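Local structure of DNA repair protein RAD7 (Saccharomyces cerevisiae, 5ZB2) at residues 323-328 with 345-350; 270-275 with 298-303; 359-364 with 384-389; 307-312 with 333-338. The protein takes part, with RAD16 and ABF1, in global genome nucleotide excision repair of damaged DNA, and binds ELC1 as part of a ubiquitin-ligase complex. All coordinates share one frame; numbering follows the deposited sequence.

The four contacts join successive coils in the C-terminal half of a leucine-rich repeat solenoid. From the N terminus, interaction 2 comes first: it pairs strand 270-272 with strand 298-300 and closes before any other opens. Interaction 4 then starts at 307-312, interaction 1 at 323-328; they end in the same order, at 333-338 and 345-350, so the two loops cross. Interaction 3, from 359-364 to 384-389, follows in series. Interactions 1 and 2 meet through the neighbouring strands 298-300 and 326-328. Interaction 4 joins the starts of helices 309-320 and 337-341, interaction 3 the start of helix 361-370 to a later loop, and the two touch where Lys337 packs against Ser362 and Val363.

Interaction 1. Residues 323-328 with 345-350; sequences SLRSLN and CPNLTY
Two successive strands of the leucine-rich repeat solenoid begin side by side here, with Ser326 and Tyr350 forming a parallel bridge. Just before it, the carbonyl oxygen of Arg325 collects three donors. Thr349 N binds Arg325 O at 2.8 Å, nearly straight, and Tyr350 N adds a longer bond of 3.2 Å to the same Arg325 O, lying in the carbonyl plane. The third is the hydroxyl: with Thr349 OG1 set between its own backbone N and carbonyl carbon (chi1 70°), OG1 reaches Arg325 O at 3.0 Å. One step on, Leu327 N donates to Tyr350 O at 3.1 Å, and the pairing continues to Asp352.

At the solvent side Arg325 and Asn347 run alongside each other, pointing the same way. Asn347 CB sits over one face of the guanidinium, toward its rim, and 3.2 Å from Arg325 NE. That NE donates to Ser323 O at 3.0 Å, which helps fix the rotation of the planar group. A water bridges Leu324 O and Asn347 N where the strands have yet to pair. Toward the interior, Leu348 CD1 packs against Leu327 CB at 4.2 Å. Leu324 and Leu327 also lean on Cys299 of the preceding strand. Leu324 and Leu327 fit the first two leucines of the LxxLxL pattern of leucine-rich repeats, whose short parallel strands stack coil on coil.

Interaction 2. Residues 270-275 with 298-303; sequences VLSLEE and ECSFRR
Glu274, Glu275 and Arg302 have the largest buried areas of the contact, in the loops that follow the paired strands 270-272 and 298-300. Arg302 meets Glu274 side-on: NE lies 2.7 Å and NH2 2.8 Å from the same oxygen, Glu274 OE1, both arriving from one face of the carboxylate. The two planes stand nearly perpendicular, 87° apart, and NE comes from well above the carboxylate plane. The other oxygen, Glu274 OE2, accepts from Ser300 OG at 2.7 Å, so both ends of the carboxylate are held.

Glu275 runs alongside Arg302 in the same direction. Glu275 OE2 sits near the guanidinium plane and receives weak bonds from Arg302 NH2, at 3.3 Å, and Arg302 NH1. The backbones stay tied as well, since Glu275 N donates to Arg302 O at 2.8 Å. Behind this network the strands pair in parallel, with Leu271 N bound to Glu298 O and Ser300 N to Leu271 O. Outside the pair, Asn244 OD1 accepts from Ser272 OG and Glu274 N, linking the preceding coil.

One guanidinium thus bridges two neighbouring acidic side chains. Its positive charge probably offsets their mutual repulsion and favours the ionised form of Glu274, the more tightly bonded of the two.

Interaction 3. Residues 359-364 with 384-389; sequences VDDSVI and LVTEKA
Asp360 and Val385 bring their backbones to 4.8 Å between CA atoms where the start of helix 361-370 faces a loop of the C-terminal part of the leucine-rich repeat solenoid. Asp360 is the N-cap: its OD1 accepts from Val363 N at 3.0 Å. Across the interface the loop folds into a type I beta turn from Thr386 to Ala389.

Asp361, in the first turn of the helix, supplies the polar link. Its CG lies anti to its carbonyl carbon (chi1 -64°), and the carboxylate comes up to the start of the turn, crossing the Thr386 side chain at about a right angle. The two oxygens divide the work: Asp361 OD1 uses its syn lone pair for Thr386 N, at 3.0 Å, while OD2 takes the hydroxyl of Thr386 on its syn side. This two-point grip leaves the carboxylate little freedom to rotate. A water joins Asp361 N to Leu384 O, adding a water-mediated bridge between the backbones.

Beside this polar link, Val359 CG1 and Val385 CG2 pack obliquely, 4.1 Å apart, and Val359 continues onto Phe340 of the preceding helix. On the turn side, the methyl carbon of Ala389, CB, lies 3.4 Å from Asp361 OD1.

Interaction 4. Residues 307-312 with 333-338; sequences LGDMAI and KELTKE
Gly308 and Leu335 come within 4.6 Å, CA to CA, where the start of helix 309-320 meets the start of the weakly bonded helix 337-341. Gly308 and Thr336 occupy the N-cap positions of these helices, and Asp309, one residue into the first, reaches across to the second.

Its carboxylate meets Thr336 at two points, the side chains crossing at about a right angle. Asp309 OD1 offers its syn lone pair to Thr336 N at 2.7 Å, with a nearly straight N-H...O angle of 168°. Asp309 OD2 lies very close to Thr336 OG1, the donor of a second bond whose exact length is doubtful. Thr336 OG1 also accepts from Glu338 N at 3.3 Å, so the hydroxyl caps its own helix while bonding to the neighbouring one. Two waters bridge the backbones: one joins Leu307 O to Glu334 N, the other Asp309 N to Glu334 O.

The apolar half is led by Leu335, whose CD2 lies 3.4 Å from Gly308 C and 3.7 Å from Ile312 CG1. Leu307 packs on Leu284 of the preceding helix. An acid opening one helix and bound to the cap of the next joins adjacent coils on the helical side of this leucine-rich repeat solenoid.

Interaction 1. Residues 323-328 with 345-350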
loop_
_atom_site.group_PDB
_atom_site.type_symbol
_atom_site.label_atom_id
_atom_site.label_comp_id
_atom_site.label_asym_id
_atom_site.label_seq_id
_atom_site.Cartn_x
_atom_site.Cartn_y
_atom_site.Cartn_z
ATOM N N SER A 323 -22.585 -34.040 -26.647
ATOM C CA SER A 323 -22.271 -32.857 -25.860
ATOM C C SER A 323 -20.799 -32.724 -25.491
ATOM O O SER A 323 -20.346 -31.603 -25.253
ATOM C CB SER A 323 -23.108 -32.851 -24.571
ATOM O OG SER A 323 -22.963 -34.071 -23.866
ATOM N N LEU A 324 -20.045 -33.820 -25.448
ATOM C CA LEU A 324 -18.664 -33.758 -24.989
ATOM C C LEU A 324 -17.822 -32.846 -25.877
ATOM O O LEU A 324 -17.903 -32.896 -27.107
ATOM C CB LEU A 324 -18.054 -35.159 -24.962
ATOM C CG LEU A 324 -18.463 -36.061 -23.797
ATOM C CD1 LEU A 324 -18.054 -37.502 -24.064
ATOM C CD2 LEU A 324 -17.839 -35.565 -22.501
ATOM N N ARG A 325 -16.999 -32.012 -25.234
ATOM C CA ARG A 325 -16.022 -31.176 -25.920
ATOM C C ARG A 325 -14.582 -31.568 -25.626
ATOM O O ARG A 325 -13.709 -31.336 -26.466
ATOM C CB ARG A 325 -16.217 -29.701 -25.541
ATOM C CG ARG A 325 -17.667 -29.223 -25.592
ATOM C CD ARG A 325 -18.312 -29.484 -26.942
ATOM N NE ARG A 325 -19.754 -29.242 -26.921
ATOM C CZ ARG A 325 -20.348 -28.124 -27.333
ATOM N NH1 ARG A 325 -19.638 -27.111 -27.814
ATOM N NH2 ARG A 325 -21.667 -28.023 -27.266
ATOM N N SER A 326 -14.313 -32.151 -24.457
ATOM C CA SER A 326 -13.002 -32.701 -24.144
ATOM C C SER A 326 -13.186 -33.991 -23.360
ATOM O O SER A 326 -14.066 -34.086 -22.499
ATOM C CB SER A 326 -12.139 -31.712 -23.346
ATOM O OG SER A 326 -12.712 -31.415 -22.091
ATOM N N LEU A 327 -12.350 -34.982 -23.666
ATOM C CA LEU A 327 -12.433 -36.302 -23.056
ATOM C C LEU A 327 -11.025 -36.797 -22.778
ATOM O O LEU A 327 -10.161 -36.735 -23.658
ATOM C CB LEU A 327 -13.173 -37.284 -23.972
ATOM C CG LEU A 327 -13.375 -38.707 -23.447
ATOM C CD1 LEU A 327 -14.354 -38.725 -22.283
ATOM C CD2 LEU A 327 -13.856 -39.614 -24.565
ATOM N N ASN A 328 -10.795 -37.291 -21.564
ATOM C CA ASN A 328 -9.472 -37.721 -21.122
ATOM C C ASN A 328 -9.530 -39.198 -20.754
ATOM O O ASN A 328 -10.127 -39.565 -19.736
ATOM C CB ASN A 328 -8.999 -36.880 -19.938
ATOM C CG ASN A 328 -7.585 -37.217 -19.502
ATOM O OD1 ASN A 328 -7.074 -38.308 -19.768
ATOM N ND2 ASN A 328 -6.945 -36.278 -18.815
ATOM N N CYS A 345 -18.249 -37.946 -32.070
ATOM C CA CYS A 345 -18.863 -36.832 -31.374
ATOM C C CYS A 345 -18.806 -35.577 -32.235
ATOM O O CYS A 345 -17.720 -35.202 -32.701
ATOM C CB CYS A 345 -18.147 -36.582 -30.044
ATOM S SG CYS A 345 -17.926 -38.070 -29.040
ATOM N N PRO A 346 -19.932 -34.888 -32.456
ATOM C CA PRO A 346 -19.893 -33.700 -33.322
ATOM C C PRO A 346 -19.126 -32.530 -32.727
ATOM O O PRO A 346 -18.574 -31.722 -33.485
ATOM C CB PRO A 346 -21.378 -33.357 -33.512
ATOM C CG PRO A 346 -22.052 -33.921 -32.315
ATOM C CD PRO A 346 -21.291 -35.163 -31.958
ATOM N N ASN A 347 -19.064 -32.414 -31.401
ATOM C CA ASN A 347 -18.491 -31.240 -30.751
ATOM C C ASN A 347 -17.184 -31.524 -30.020
ATOM O O ASN A 347 -16.636 -30.615 -29.389
ATOM C CB ASN A 347 -19.507 -30.644 -29.771
ATOM C CG ASN A 347 -20.833 -30.331 -30.429
ATOM O OD1 ASN A 347 -20.888 -29.622 -31.435
ATOM N ND2 ASN A 347 -21.912 -30.871 -29.874
ATOM N N LEU A 348 -16.665 -32.747 -30.089
ATOM C CA LEU A 348 -15.421 -33.064 -29.402
ATOM C C LEU A 348 -14.257 -32.338 -30.067
ATOM O O LEU A 348 -14.098 -32.388 -31.290
ATOM C CB LEU A 348 -15.191 -34.574 -29.407
ATOM C CG LEU A 348 -13.965 -35.092 -28.653
ATOM C CD1 LEU A 348 -14.053 -34.744 -27.176
ATOM C CD2 LEU A 348 -13.835 -36.595 -28.842
ATOM N N THR A 349 -13.448 -31.651 -29.258
ATOM C CA THR A 349 -12.301 -30.902 -29.758
ATOM C C THR A 349 -10.968 -31.360 -29.188
ATOM O O THR A 349 -9.950 -31.233 -29.873
ATOM C CB THR A 349 -12.459 -29.402 -29.458
ATOM O OG1 THR A 349 -12.333 -29.176 -28.048
ATOM C CG2 THR A 349 -13.815 -28.896 -29.933
ATOM N N TYR A 350 -10.943 -31.888 -27.962
ATOM C CA TYR A 350 -9.715 -32.339 -27.322
ATOM C C TYR A 350 -9.890 -33.765 -26.820
ATOM O O TYR A 350 -10.917 -34.098 -26.220
ATOM C CB TYR A 350 -9.326 -31.422 -26.151
ATOM C CG TYR A 350 -8.101 -31.895 -25.399
ATOM C CD1 TYR A 350 -6.822 -31.583 -25.846
ATOM C CD2 TYR A 350 -8.223 -32.657 -24.245
ATOM C CE1 TYR A 350 -5.698 -32.018 -25.164
ATOM C CE2 TYR A 350 -7.105 -33.098 -23.556
ATOM C CZ TYR A 350 -5.846 -32.774 -24.020
ATOM O OH TYR A 350 -4.731 -33.208 -23.339
HETATM O O HOH W 1 -19.853 -33.933 -29.036
#

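Interaction 2. Residues 270-275 with 298-303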
loop_
_atom_site.group_PDB
_atom_site.type_symbol
_atom_site.label_atom_id
_atom_site.label_comp_id
_atom_site.label_asym_id
_atom_site.label_seq_id
_atom_site.Cartn_x
_atom_site.Cartn_y
_atom_site.Cartn_z
ATOM N N VAL A 270 -19.703 -31.514 -15.962
ATOM C CA VAL A 270 -18.293 -31.830 -15.768
ATOM C C VAL A 270 -18.197 -33.003 -14.804
ATOM O O VAL A 270 -18.801 -32.979 -13.727
ATOM C CB VAL A 270 -17.510 -30.621 -15.222
ATOM C CG1 VAL A 270 -16.049 -30.996 -14.960
ATOM C CG2 VAL A 270 -17.605 -29.446 -16.184
ATOM N N LEU A 271 -17.424 -34.020 -15.179
ATOM C CA LEU A 271 -17.250 -35.210 -14.354
ATOM C C LEU A 271 -15.806 -35.665 -14.454
ATOM O O LEU A 271 -15.307 -35.907 -15.558
ATOM C CB LEU A 271 -18.193 -36.336 -14.792
ATOM C CG LEU A 271 -18.017 -37.642 -14.010
ATOM C CD1 LEU A 271 -18.460 -37.458 -12.562
ATOM C CD2 LEU A 271 -18.770 -38.789 -14.667
ATOM N N SER A 272 -15.141 -35.805 -13.309
ATOM C CA SER A 272 -13.754 -36.249 -13.280
ATOM C C SER A 272 -13.528 -37.179 -12.097
ATOM O O SER A 272 -13.841 -36.823 -10.957
ATOM C CB SER A 272 -12.795 -35.053 -13.196
ATOM O OG SER A 272 -11.453 -35.486 -13.025
ATOM N N LEU A 273 -12.953 -38.351 -12.369
ATOM C CA LEU A 273 -12.706 -39.363 -11.345
ATOM C C LEU A 273 -11.293 -39.928 -11.511
ATOM O O LEU A 273 -11.076 -41.130 -11.609
ATOM C CB LEU A 273 -13.743 -40.482 -11.424
ATOM C CG LEU A 273 -15.217 -40.089 -11.337
ATOM C CD1 LEU A 273 -16.094 -41.311 -11.569
ATOM C CD2 LEU A 273 -15.524 -39.460 -9.990
ATOM N N GLU A 274 -10.297 -39.052 -11.518
ATOM C CA GLU A 274 -8.947 -39.452 -11.885
ATOM C C GLU A 274 -8.271 -40.246 -10.769
ATOM O O GLU A 274 -8.481 -39.984 -9.583
ATOM C CB GLU A 274 -8.125 -38.216 -12.240
ATOM C CG GLU A 274 -8.731 -37.399 -13.377
ATOM C CD GLU A 274 -7.850 -36.236 -13.801
ATOM O OE1 GLU A 274 -6.800 -36.013 -13.160
ATOM O OE2 GLU A 274 -8.207 -35.546 -14.777
ATOM N N GLU A 275 -7.469 -41.238 -11.169
ATOM C CA GLU A 275 -6.617 -42.034 -10.283
ATOM C C GLU A 275 -7.396 -42.972 -9.362
ATOM O O GLU A 275 -6.877 -43.384 -8.321
ATOM C CB GLU A 275 -5.695 -41.138 -9.442
ATOM C CG GLU A 275 -4.553 -40.514 -10.238
ATOM C CD GLU A 275 -3.604 -39.705 -9.374
ATOM O OE1 GLU A 275 -3.663 -39.829 -8.131
ATOM O OE2 GLU A 275 -2.798 -38.942 -9.939
ATOM N N GLU A 298 -17.345 -31.956 -20.244
ATOM C CA GLU A 298 -15.985 -32.368 -19.943
ATOM C C GLU A 298 -16.028 -33.626 -19.096
ATOM O O GLU A 298 -16.814 -33.716 -18.146
ATOM C CB GLU A 298 -15.234 -31.254 -19.206
ATOM C CG GLU A 298 -13.756 -31.513 -18.995
ATOM C CD GLU A 298 -13.088 -30.394 -18.217
ATOM O OE1 GLU A 298 -12.439 -30.684 -17.190
ATOM O OE2 GLU A 298 -13.230 -29.222 -18.626
ATOM N N CYS A 299 -15.185 -34.597 -19.443
ATOM C CA CYS A 299 -15.126 -35.852 -18.707
ATOM C C CYS A 299 -13.698 -36.378 -18.722
ATOM O O CYS A 299 -13.062 -36.406 -19.780
ATOM C CB CYS A 299 -16.076 -36.887 -19.312
ATOM S SG CYS A 299 -16.111 -38.446 -18.410
ATOM N N SER A 300 -13.206 -36.800 -17.558
ATOM C CA SER A 300 -11.861 -37.352 -17.439
ATOM C C SER A 300 -11.875 -38.611 -16.586
ATOM O O SER A 300 -12.454 -38.623 -15.494
ATOM C CB SER A 300 -10.890 -36.340 -16.829
ATOM O OG SER A 300 -9.618 -36.938 -16.618
ATOM N N PHE A 301 -11.228 -39.661 -17.089
ATOM C CA PHE A 301 -10.989 -40.890 -16.345
ATOM C C PHE A 301 -9.495 -41.180 -16.232
ATOM O O PHE A 301 -9.085 -42.338 -16.130
ATOM C CB PHE A 301 -11.707 -42.072 -16.998
ATOM C CG PHE A 301 -13.198 -41.906 -17.096
ATOM C CD1 PHE A 301 -13.969 -41.763 -15.956
ATOM C CD2 PHE A 301 -13.829 -41.911 -18.329
ATOM C CE1 PHE A 301 -15.344 -41.615 -16.045
ATOM C CE2 PHE A 301 -15.205 -41.767 -18.425
ATOM C CZ PHE A 301 -15.960 -41.617 -17.283
ATOM N N ARG A 302 -8.672 -40.131 -16.242
ATOM C CA ARG A 302 -7.223 -40.288 -16.195
ATOM C C ARG A 302 -6.811 -41.248 -15.088
ATOM O O ARG A 302 -7.133 -41.037 -13.914
ATOM C CB ARG A 302 -6.553 -38.926 -15.986
ATOM C CG ARG A 302 -5.025 -38.982 -15.973
ATOM C CD ARG A 302 -4.400 -37.614 -15.720
ATOM N NE ARG A 302 -4.718 -37.129 -14.382
ATOM C CZ ARG A 302 -4.103 -37.527 -13.273
ATOM N NH1 ARG A 302 -3.125 -38.424 -13.330
ATOM N NH2 ARG A 302 -4.472 -37.030 -12.100
ATOM N N ARG A 303 -6.091 -42.300 -15.479
ATOM C CA ARG A 303 -5.499 -43.270 -14.555
ATOM C C ARG A 303 -6.557 -44.024 -13.751
ATOM O O ARG A 303 -6.306 -44.447 -12.621
ATOM C CB ARG A 303 -4.480 -42.605 -13.624
ATOM C CG ARG A 303 -3.154 -42.299 -14.315
ATOM C CD ARG A 303 -2.045 -41.959 -13.332
ATOM N NE ARG A 303 -1.800 -43.038 -12.377
ATOM C CZ ARG A 303 -1.152 -44.165 -12.660
ATOM N NH1 ARG A 303 -0.683 -44.381 -13.883
ATOM N NH2 ARG A 303 -0.980 -45.083 -11.720
#

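Interaction 3. Residues 359-364 with 384-389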
loop_
_atom_site.group_PDB
_atom_site.type_symbol
_atom_site.label_atom_id
_atom_site.label_comp_id
_atom_site.label_asym_id
_atom_site.label_seq_id
_atom_site.Cartn_x
_atom_site.Cartn_y
_atom_site.Cartn_z
ATOM N N VAL A 359 -4.083 -47.710 -28.922
ATOM C CA VAL A 359 -4.147 -46.690 -29.965
ATOM C C VAL A 359 -3.050 -46.936 -30.991
ATOM O O VAL A 359 -1.877 -47.120 -30.640
ATOM C CB VAL A 359 -4.035 -45.283 -29.356
ATOM C CG1 VAL A 359 -4.075 -44.211 -30.443
ATOM C CG2 VAL A 359 -5.153 -45.047 -28.356
ATOM N N ASP A 360 -3.426 -46.938 -32.268
ATOM C CA ASP A 360 -2.473 -47.054 -33.366
ATOM C C ASP A 360 -2.929 -46.121 -34.484
ATOM O O ASP A 360 -3.884 -45.353 -34.327
ATOM C CB ASP A 360 -2.338 -48.512 -33.834
ATOM C CG ASP A 360 -3.644 -49.091 -34.362
ATOM O OD1 ASP A 360 -4.511 -48.324 -34.827
ATOM O OD2 ASP A 360 -3.795 -50.331 -34.319
ATOM N N ASP A 361 -2.245 -46.195 -35.627
ATOM C CA ASP A 361 -2.558 -45.301 -36.738
ATOM C C ASP A 361 -3.997 -45.481 -37.202
ATOM O O ASP A 361 -4.676 -44.503 -37.536
ATOM C CB ASP A 361 -1.588 -45.542 -37.895
ATOM C CG ASP A 361 -0.153 -45.210 -37.532
ATOM O OD1 ASP A 361 0.057 -44.320 -36.679
ATOM O OD2 ASP A 361 0.764 -45.838 -38.101
ATOM N N SER A 362 -4.479 -46.725 -37.232
ATOM C CA SER A 362 -5.849 -46.980 -37.662
ATOM C C SER A 362 -6.859 -46.283 -36.763
ATOM O O SER A 362 -7.905 -45.829 -37.241
ATOM C CB SER A 362 -6.118 -48.485 -37.688
ATOM O OG SER A 362 -5.245 -49.142 -38.591
ATOM N N VAL A 363 -6.570 -46.187 -35.464
ATOM C CA VAL A 363 -7.485 -45.514 -34.547
ATOM C C VAL A 363 -7.464 -44.009 -34.789
ATOM O O VAL A 363 -8.515 -43.368 -34.908
ATOM C CB VAL A 363 -7.130 -45.858 -33.089
ATOM C CG1 VAL A 363 -8.108 -45.195 -32.131
ATOM C CG2 VAL A 363 -7.124 -47.368 -32.880
ATOM N N ILE A 364 -6.266 -43.421 -34.860
ATOM C CA ILE A 364 -6.151 -41.996 -35.156
ATOM C C ILE A 364 -6.848 -41.673 -36.471
ATOM O O ILE A 364 -7.566 -40.671 -36.582
ATOM C CB ILE A 364 -4.668 -41.576 -35.185
ATOM C CG1 ILE A 364 -4.012 -41.817 -33.820
ATOM C CG2 ILE A 364 -4.521 -40.117 -35.611
ATOM C CD1 ILE A 364 -4.660 -41.071 -32.658
ATOM N N LEU A 384 2.813 -47.356 -30.917
ATOM C CA LEU A 384 2.297 -47.872 -32.180
ATOM C C LEU A 384 1.775 -46.776 -33.105
ATOM O O LEU A 384 1.275 -47.095 -34.189
ATOM C CB LEU A 384 1.189 -48.897 -31.916
ATOM C CG LEU A 384 1.581 -50.265 -31.336
ATOM C CD1 LEU A 384 2.629 -50.968 -32.198
ATOM C CD2 LEU A 384 2.056 -50.157 -29.889
ATOM N N VAL A 385 1.873 -45.510 -32.710
ATOM C CA VAL A 385 1.534 -44.391 -33.584
ATOM C C VAL A 385 2.815 -43.928 -34.267
ATOM O O VAL A 385 3.745 -43.458 -33.601
ATOM C CB VAL A 385 0.883 -43.244 -32.797
ATOM C CG1 VAL A 385 0.500 -42.106 -33.735
ATOM C CG2 VAL A 385 -0.343 -43.736 -32.031
ATOM N N THR A 386 2.863 -44.055 -35.589
ATOM C CA THR A 386 4.056 -43.760 -36.372
ATOM C C THR A 386 3.887 -42.443 -37.123
ATOM O O THR A 386 2.876 -41.746 -36.997
ATOM C CB THR A 386 4.352 -44.897 -37.352
ATOM O OG1 THR A 386 3.290 -44.999 -38.309
ATOM C CG2 THR A 386 4.494 -46.215 -36.616
ATOM N N GLU A 387 4.908 -42.106 -37.918
ATOM C CA GLU A 387 4.832 -40.918 -38.761
ATOM C C GLU A 387 3.719 -41.043 -39.791
ATOM O O GLU A 387 3.146 -40.032 -40.215
ATOM C CB GLU A 387 6.177 -40.671 -39.454
ATOM C CG GLU A 387 6.542 -41.652 -40.574
ATOM C CD GLU A 387 6.987 -43.008 -40.062
ATOM O OE1 GLU A 387 7.590 -43.063 -38.971
ATOM O OE2 GLU A 387 6.737 -44.019 -40.751
ATOM N N LYS A 388 3.397 -42.271 -40.201
ATOM C CA LYS A 388 2.365 -42.520 -41.199
ATOM C C LYS A 388 0.961 -42.207 -40.695
ATOM O O LYS A 388 0.004 -42.348 -41.464
ATOM C CB LYS A 388 2.448 -43.981 -41.655
ATOM C CG LYS A 388 1.683 -44.301 -42.928
ATOM C CD LYS A 388 1.905 -45.747 -43.348
ATOM C CE LYS A 388 1.136 -46.089 -44.613
ATOM N NZ LYS A 388 1.324 -47.511 -45.013
ATOM N N ALA A 389 0.809 -41.787 -39.439
ATOM C CA ALA A 389 -0.503 -41.451 -38.900
ATOM C C ALA A 389 -1.150 -40.342 -39.719
ATOM O O ALA A 389 -0.697 -39.194 -39.689
ATOM C CB ALA A 389 -0.390 -41.033 -37.433
HETATM O O HOH W 2 0.019 -48.281 -36.461
#

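Interaction 4. Residues 307-312 with 333-338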
loop_
_atom_site.group_PDB
_atom_site.type_symbol
_atom_site.label_atom_id
_atom_site.label_comp_id
_atom_site.label_asym_id
_atom_site.label_seq_id
_atom_site.Cartn_x
_atom_site.Cartn_y
_atom_site.Cartn_z
ATOM N N LEU A 307 -10.673 -49.326 -16.173
ATOM C CA LEU A 307 -11.813 -49.041 -17.035
ATOM C C LEU A 307 -11.573 -49.537 -18.454
ATOM O O LEU A 307 -10.520 -49.279 -19.051
ATOM C CB LEU A 307 -12.109 -47.545 -17.040
ATOM C CG LEU A 307 -12.426 -46.935 -15.677
ATOM C CD1 LEU A 307 -12.832 -45.480 -15.859
ATOM C CD2 LEU A 307 -13.508 -47.708 -14.931
ATOM N N GLY A 308 -12.571 -50.238 -18.993
ATOM C CA GLY A 308 -12.509 -50.806 -20.323
ATOM C C GLY A 308 -13.601 -50.298 -21.246
ATOM O O GLY A 308 -14.236 -49.273 -20.973
ATOM N N ASP A 309 -13.838 -51.031 -22.336
ATOM C CA ASP A 309 -14.650 -50.512 -23.434
ATOM C C ASP A 309 -16.060 -50.145 -22.978
ATOM O O ASP A 309 -16.565 -49.065 -23.301
ATOM C CB ASP A 309 -14.710 -51.538 -24.568
ATOM C CG ASP A 309 -13.355 -51.789 -25.207
ATOM O OD1 ASP A 309 -12.465 -50.924 -25.089
ATOM O OD2 ASP A 309 -13.177 -52.854 -25.831
ATOM N N MET A 310 -16.722 -51.037 -22.237
ATOM C CA MET A 310 -18.150 -50.859 -21.997
ATOM C C MET A 310 -18.443 -49.594 -21.201
ATOM O O MET A 310 -19.477 -48.951 -21.420
ATOM C CB MET A 310 -18.726 -52.082 -21.282
ATOM C CG MET A 310 -19.043 -53.246 -22.212
ATOM S SD MET A 310 -20.157 -52.798 -23.566
ATOM C CE MET A 310 -21.622 -52.308 -22.658
ATOM N N ALA A 311 -17.561 -49.220 -20.274
ATOM C CA ALA A 311 -17.746 -47.965 -19.554
ATOM C C ALA A 311 -17.819 -46.787 -20.522
ATOM O O ALA A 311 -18.696 -45.922 -20.402
ATOM C CB ALA A 311 -16.614 -47.769 -18.548
ATOM N N ILE A 312 -16.910 -46.751 -21.501
ATOM C CA ILE A 312 -16.862 -45.635 -22.442
ATOM C C ILE A 312 -18.026 -45.706 -23.422
ATOM O O ILE A 312 -18.600 -44.676 -23.798
ATOM C CB ILE A 312 -15.510 -45.623 -23.182
ATOM C CG1 ILE A 312 -14.345 -45.626 -22.185
ATOM C CG2 ILE A 312 -15.414 -44.418 -24.114
ATOM C CD1 ILE A 312 -14.397 -44.520 -21.157
ATOM N N LYS A 333 -5.384 -48.600 -20.025
ATOM C CA LYS A 333 -4.719 -49.683 -20.736
ATOM C C LYS A 333 -5.681 -50.781 -21.165
ATOM O O LYS A 333 -5.348 -51.559 -22.065
ATOM C CB LYS A 333 -3.626 -50.285 -19.852
ATOM C CG LYS A 333 -2.275 -50.426 -20.534
ATOM C CD LYS A 333 -1.571 -49.084 -20.673
ATOM C CE LYS A 333 -0.139 -49.257 -21.156
ATOM N NZ LYS A 333 0.583 -47.959 -21.254
ATOM N N GLU A 334 -6.862 -50.867 -20.547
ATOM C CA GLU A 334 -7.797 -51.942 -20.856
ATOM C C GLU A 334 -8.647 -51.667 -22.088
ATOM O O GLU A 334 -9.282 -52.595 -22.597
ATOM C CB GLU A 334 -8.715 -52.200 -19.662
ATOM C CG GLU A 334 -7.994 -52.720 -18.432
ATOM C CD GLU A 334 -7.284 -54.034 -18.688
ATOM O OE1 GLU A 334 -7.861 -54.898 -19.383
ATOM O OE2 GLU A 334 -6.144 -54.196 -18.204
ATOM N N LEU A 335 -8.676 -50.436 -22.582
ATOM C CA LEU A 335 -9.477 -50.141 -23.760
ATOM C C LEU A 335 -8.950 -50.904 -24.969
ATOM O O LEU A 335 -7.761 -51.223 -25.067
ATOM C CB LEU A 335 -9.475 -48.638 -24.048
ATOM C CG LEU A 335 -10.116 -47.744 -22.984
ATOM C CD1 LEU A 335 -9.925 -46.280 -23.338
ATOM C CD2 LEU A 335 -11.600 -48.070 -22.819
ATOM N N THR A 336 -9.853 -51.206 -25.891
ATOM C CA THR A 336 -9.514 -51.800 -27.174
ATOM C C THR A 336 -10.031 -50.887 -28.279
ATOM O O THR A 336 -10.610 -49.829 -28.021
ATOM C CB THR A 336 -10.101 -53.211 -27.317
ATOM O OG1 THR A 336 -11.494 -53.127 -27.638
ATOM C CG2 THR A 336 -9.920 -54.019 -26.034
ATOM N N LYS A 337 -9.827 -51.315 -29.526
ATOM C CA LYS A 337 -10.252 -50.502 -30.660
ATOM C C LYS A 337 -11.765 -50.317 -30.682
ATOM O O LYS A 337 -12.258 -49.309 -31.199
ATOM C CB LYS A 337 -9.771 -51.140 -31.962
ATOM C CG LYS A 337 -9.996 -50.288 -33.197
ATOM C CD LYS A 337 -9.359 -50.928 -34.418
ATOM C CE LYS A 337 -9.435 -50.026 -35.639
ATOM N NZ LYS A 337 -8.807 -50.663 -36.831
ATOM N N GLU A 338 -12.514 -51.264 -30.114
ATOM C CA GLU A 338 -13.971 -51.184 -30.162
ATOM C C GLU A 338 -14.492 -49.951 -29.435
ATOM O O GLU A 338 -15.505 -49.373 -29.844
ATOM C CB GLU A 338 -14.586 -52.452 -29.564
ATOM C CG GLU A 338 -16.100 -52.541 -29.710
ATOM C CD GLU A 338 -16.545 -52.630 -31.157
ATOM O OE1 GLU A 338 -15.682 -52.868 -32.030
ATOM O OE2 GLU A 338 -17.755 -52.462 -31.420
HETATM O O HOH W 3 -7.916 -49.197 -18.378
HETATM O O HOH W 4 -12.158 -53.443 -22.741
#